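Local coordinates for GCN5-related N-acetyltransferase (Kribbella flavida, PDB 4IUS), which probably transfers an acyl group, most likely acetyl from acetyl-CoA as in other GNAT enzymes, to an acceptor not yet established, at residues R22-L34 against E58-F70. The protein carries 1 engineered substitution. Numbering follows the deposited sequence.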
# COMPACT_ATOMS: atom_id res chain seq x y z
N ARG A 22 -1.55 -3.54 -14.86
CA ARG A 22 -1.69 -2.21 -15.43
C ARG A 22 -0.81 -2.02 -16.64
O ARG A 22 0.31 -2.52 -16.69
CB ARG A 22 -1.36 -1.15 -14.38
CG ARG A 22 -2.32 -1.14 -13.20
CD ARG A 22 -1.83 -0.38 -12.04
NE ARG A 22 -2.73 -0.44 -10.93
CZ ARG A 22 -2.82 -1.41 -10.04
NH1 ARG A 22 -2.10 -2.50 -10.16
NH2 ARG A 22 -3.67 -1.26 -9.02
N ARG A 23 -1.35 -1.28 -17.60
CA ARG A 23 -0.60 -0.89 -18.78
C ARG A 23 0.35 0.24 -18.42
O ARG A 23 -0.01 1.15 -17.67
CB ARG A 23 -1.56 -0.48 -19.92
CG ARG A 23 -0.87 0.01 -21.17
CD ARG A 23 -1.86 0.15 -22.30
NE ARG A 23 -2.87 1.17 -22.05
CZ ARG A 23 -2.71 2.46 -22.33
NH1 ARG A 23 -1.56 2.91 -22.78
NH2 ARG A 23 -3.70 3.31 -22.12
N GLN A 24 1.55 0.19 -18.98
CA GLN A 24 2.59 1.16 -18.69
C GLN A 24 2.72 2.21 -19.76
O GLN A 24 2.71 1.91 -20.96
CB GLN A 24 3.95 0.47 -18.59
CG GLN A 24 4.04 -0.54 -17.50
CD GLN A 24 5.35 -1.28 -17.55
OE1 GLN A 24 6.40 -0.67 -17.61
NE2 GLN A 24 5.26 -2.60 -17.64
N VAL A 25 2.88 3.45 -19.32
CA VAL A 25 3.28 4.59 -20.16
C VAL A 25 4.58 5.14 -19.58
O VAL A 25 4.58 5.94 -18.63
CB VAL A 25 2.18 5.66 -20.21
CG1 VAL A 25 2.66 6.85 -21.05
CG2 VAL A 25 0.89 5.03 -20.74
N VAL A 26 5.70 4.60 -20.04
CA VAL A 26 7.00 5.01 -19.52
C VAL A 26 7.43 6.30 -20.21
O VAL A 26 7.41 6.42 -21.43
CB VAL A 26 8.09 3.95 -19.72
CG1 VAL A 26 9.45 4.47 -19.22
CG2 VAL A 26 7.69 2.66 -19.00
N ALA A 27 7.82 7.29 -19.44
CA ALA A 27 8.28 8.58 -20.00
C ALA A 27 9.41 9.07 -19.09
O ALA A 27 9.15 9.67 -18.04
CB ALA A 27 7.15 9.59 -20.09
N GLY A 28 10.64 8.80 -19.49
CA GLY A 28 11.77 9.27 -18.70
C GLY A 28 11.72 8.74 -17.28
O GLY A 28 11.64 7.54 -17.09
N PRO A 29 11.77 9.63 -16.28
CA PRO A 29 11.82 9.13 -14.93
C PRO A 29 10.49 8.76 -14.34
O PRO A 29 10.44 8.37 -13.19
CB PRO A 29 12.41 10.31 -14.17
CG PRO A 29 11.88 11.49 -14.90
CD PRO A 29 11.90 11.11 -16.33
N LEU A 30 9.40 8.85 -15.12
CA LEU A 30 8.06 8.53 -14.60
C LEU A 30 7.46 7.39 -15.41
O LEU A 30 7.75 7.23 -16.59
CB LEU A 30 7.13 9.74 -14.76
CG LEU A 30 7.58 11.02 -14.09
CD1 LEU A 30 6.62 12.13 -14.45
CD2 LEU A 30 7.70 10.80 -12.61
N VAL A 31 6.57 6.64 -14.75
CA VAL A 31 5.76 5.67 -15.47
C VAL A 31 4.32 5.82 -15.03
O VAL A 31 4.00 5.77 -13.84
CB VAL A 31 6.25 4.21 -15.34
CG1 VAL A 31 6.38 3.74 -13.89
CG2 VAL A 31 5.39 3.26 -16.19
N GLY A 32 3.45 6.01 -16.01
CA GLY A 32 2.01 6.00 -15.76
C GLY A 32 1.49 4.59 -15.86
O GLY A 32 1.91 3.81 -16.70
N LEU A 33 0.60 4.24 -14.97
CA LEU A 33 0.08 2.88 -14.82
C LEU A 33 -1.44 2.94 -14.89
O LEU A 33 -2.09 3.53 -14.03
CB LEU A 33 0.55 2.29 -13.53
CG LEU A 33 2.07 2.18 -13.36
CD1 LEU A 33 2.43 1.91 -11.88
CD2 LEU A 33 2.70 1.14 -14.30
N LEU A 34 -2.00 2.35 -15.95
CA LEU A 34 -3.45 2.45 -16.25
C LEU A 34 -4.09 1.06 -16.08
O LEU A 34 -3.73 0.10 -16.77
CB LEU A 34 -3.67 3.02 -17.66
CG LEU A 34 -3.39 4.52 -17.80
CD1 LEU A 34 -3.11 4.99 -19.22
CD2 LEU A 34 -4.51 5.35 -17.18
N GLU A 58 13.69 16.62 -17.98
CA GLU A 58 12.80 15.68 -18.66
C GLU A 58 11.40 15.71 -18.08
O GLU A 58 10.47 15.18 -18.69
CB GLU A 58 13.36 14.24 -18.52
CG GLU A 58 14.67 14.00 -19.27
CD GLU A 58 15.27 12.61 -19.11
OE1 GLU A 58 14.66 11.74 -18.42
OE2 GLU A 58 16.38 12.41 -19.69
N VAL A 59 11.25 16.18 -16.87
CA VAL A 59 9.98 16.01 -16.16
C VAL A 59 8.78 16.69 -16.84
O VAL A 59 7.71 16.10 -16.89
CB VAL A 59 10.11 16.34 -14.65
CG1 VAL A 59 8.75 16.31 -13.97
CG2 VAL A 59 11.12 15.38 -13.99
N PRO A 60 8.91 17.93 -17.35
CA PRO A 60 7.72 18.53 -17.97
C PRO A 60 7.15 17.68 -19.12
O PRO A 60 5.96 17.38 -19.14
CB PRO A 60 8.23 19.87 -18.47
CG PRO A 60 9.32 20.20 -17.51
CD PRO A 60 10.01 18.91 -17.19
N TRP A 61 7.99 17.24 -20.03
CA TRP A 61 7.57 16.38 -21.13
C TRP A 61 7.03 15.05 -20.59
O TRP A 61 6.05 14.53 -21.09
CB TRP A 61 8.76 16.15 -22.06
CG TRP A 61 8.62 14.93 -22.91
CD1 TRP A 61 7.90 14.79 -24.10
CD2 TRP A 61 9.08 13.62 -22.58
NE1 TRP A 61 7.96 13.48 -24.52
CE2 TRP A 61 8.64 12.74 -23.62
CE3 TRP A 61 9.83 13.09 -21.54
CZ2 TRP A 61 8.91 11.39 -23.59
CZ3 TRP A 61 10.10 11.75 -21.53
CH2 TRP A 61 9.65 10.92 -22.54
N ALA A 62 7.70 14.49 -19.59
CA ALA A 62 7.24 13.20 -19.06
C ALA A 62 5.82 13.31 -18.47
O ALA A 62 4.96 12.45 -18.68
CB ALA A 62 8.24 12.71 -17.99
N LEU A 63 5.61 14.33 -17.67
CA LEU A 63 4.35 14.55 -17.06
C LEU A 63 3.26 14.81 -18.10
O LEU A 63 2.15 14.32 -17.95
CB LEU A 63 4.50 15.65 -16.00
CG LEU A 63 3.31 15.94 -15.12
CD1 LEU A 63 2.85 14.71 -14.36
CD2 LEU A 63 3.68 17.01 -14.13
N GLU A 64 3.55 15.63 -19.10
CA GLU A 64 2.55 15.84 -20.12
C GLU A 64 2.24 14.59 -20.91
O GLU A 64 1.08 14.38 -21.26
CB GLU A 64 2.98 16.97 -21.05
CG GLU A 64 3.06 18.31 -20.37
CD GLU A 64 1.75 18.70 -19.73
OE1 GLU A 64 0.72 18.53 -20.40
OE2 GLU A 64 1.73 19.09 -18.54
N THR A 65 3.23 13.76 -21.15
CA THR A 65 3.02 12.51 -21.83
C THR A 65 2.04 11.60 -21.04
O THR A 65 1.11 11.01 -21.58
CB THR A 65 4.35 11.79 -22.07
OG1 THR A 65 5.17 12.61 -22.91
CG2 THR A 65 4.17 10.41 -22.71
N ILE A 66 2.28 11.50 -19.74
CA ILE A 66 1.43 10.71 -18.89
C ILE A 66 0.06 11.32 -18.74
O ILE A 66 -0.97 10.63 -18.81
CB ILE A 66 2.13 10.41 -17.55
CG1 ILE A 66 3.37 9.52 -17.83
CG2 ILE A 66 1.14 9.82 -16.55
CD1 ILE A 66 4.36 9.46 -16.72
N ARG A 67 -0.00 12.63 -18.56
CA ARG A 67 -1.30 13.33 -18.48
C ARG A 67 -2.12 13.06 -19.74
O ARG A 67 -3.34 12.87 -19.64
CB ARG A 67 -1.14 14.83 -18.28
CG ARG A 67 -0.73 15.20 -16.88
CD ARG A 67 -0.38 16.68 -16.77
NE ARG A 67 -0.20 17.06 -15.38
CZ ARG A 67 0.57 18.04 -14.93
NH1 ARG A 67 1.33 18.75 -15.76
NH2 ARG A 67 0.63 18.26 -13.63
N LYS A 68 -1.48 13.09 -20.91
CA LYS A 68 -2.19 12.82 -22.17
C LYS A 68 -2.82 11.43 -22.16
O LYS A 68 -3.95 11.22 -22.60
CB LYS A 68 -1.21 12.95 -23.37
CG LYS A 68 -1.83 12.79 -24.77
CD LYS A 68 -0.93 13.33 -25.89
CE LYS A 68 0.32 12.48 -26.18
NZ LYS A 68 1.14 13.06 -27.30
N ALA A 69 -2.06 10.46 -21.71
CA ALA A 69 -2.51 9.08 -21.66
C ALA A 69 -3.68 8.91 -20.71
O ALA A 69 -4.64 8.21 -21.01
CB ALA A 69 -1.37 8.15 -21.30
N PHE A 70 -3.64 9.59 -19.55
CA PHE A 70 -4.73 9.53 -18.61
C PHE A 70 -5.95 10.24 -19.18
O PHE A 70 -7.08 9.77 -19.03
CB PHE A 70 -4.30 10.16 -17.27
CG PHE A 70 -3.63 9.19 -16.33
CD1 PHE A 70 -2.46 8.52 -16.70
CD2 PHE A 70 -4.20 8.89 -15.14
CE1 PHE A 70 -1.87 7.58 -15.86
CE2 PHE A 70 -3.63 7.94 -14.29
CZ PHE A 70 -2.46 7.28 -14.65
O HOH W 1 -4.42 6.09 -22.78
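I66 drives its CD1 methyl into the hairpin 22-34, 3.4 Å from L30 CB, closer than carbon pairs usually come, and 3.6 Å from the backbone N of G32. With CG1 anti to the carbonyl carbon (chi1 -65°), the ethyl arm reaches the sheet while CG2 lies near G32 CA; a side chain at G32 would run into that methyl. One turn on, F70 presents a ring face to L34: methyl CD2 sits over its centre, 3.6 Å from the centroid and 9° off the normal, a CH-pi contact, while G32 CA meets the ring edge. Replacing F70 with an alanine would probably strip L34 CD2 of its aromatic platform and leave a gap beside G32. Toward the type II' turn, A62 CB presses on A27 O at 3.2 Å, and L30 CD1 packs on A62 CB, the L30 side chain also touching L93 of helix 89-95.

The solvent flank is looser: V25 CG2 rests on A69 CB, and T65, its OG1 turned back to W61 O, offers CG2 to A27. W61 is exposed, yet its CH2 touches A27 CB and its edge meets G28 N. In one of its two conformers R23 NH2 donates to a water that donates to A69 O, a link therefore doubtful.

Helix 59-71 covers one face of the antiparallel sheet, whose other face takes helix 6-19 on V31 and L33. Backbone bonds run within the hairpin, from it to 44-48, and along the helix, but none joins strand to helix, so direct adhesion is essentially apolar and rests on shape fit.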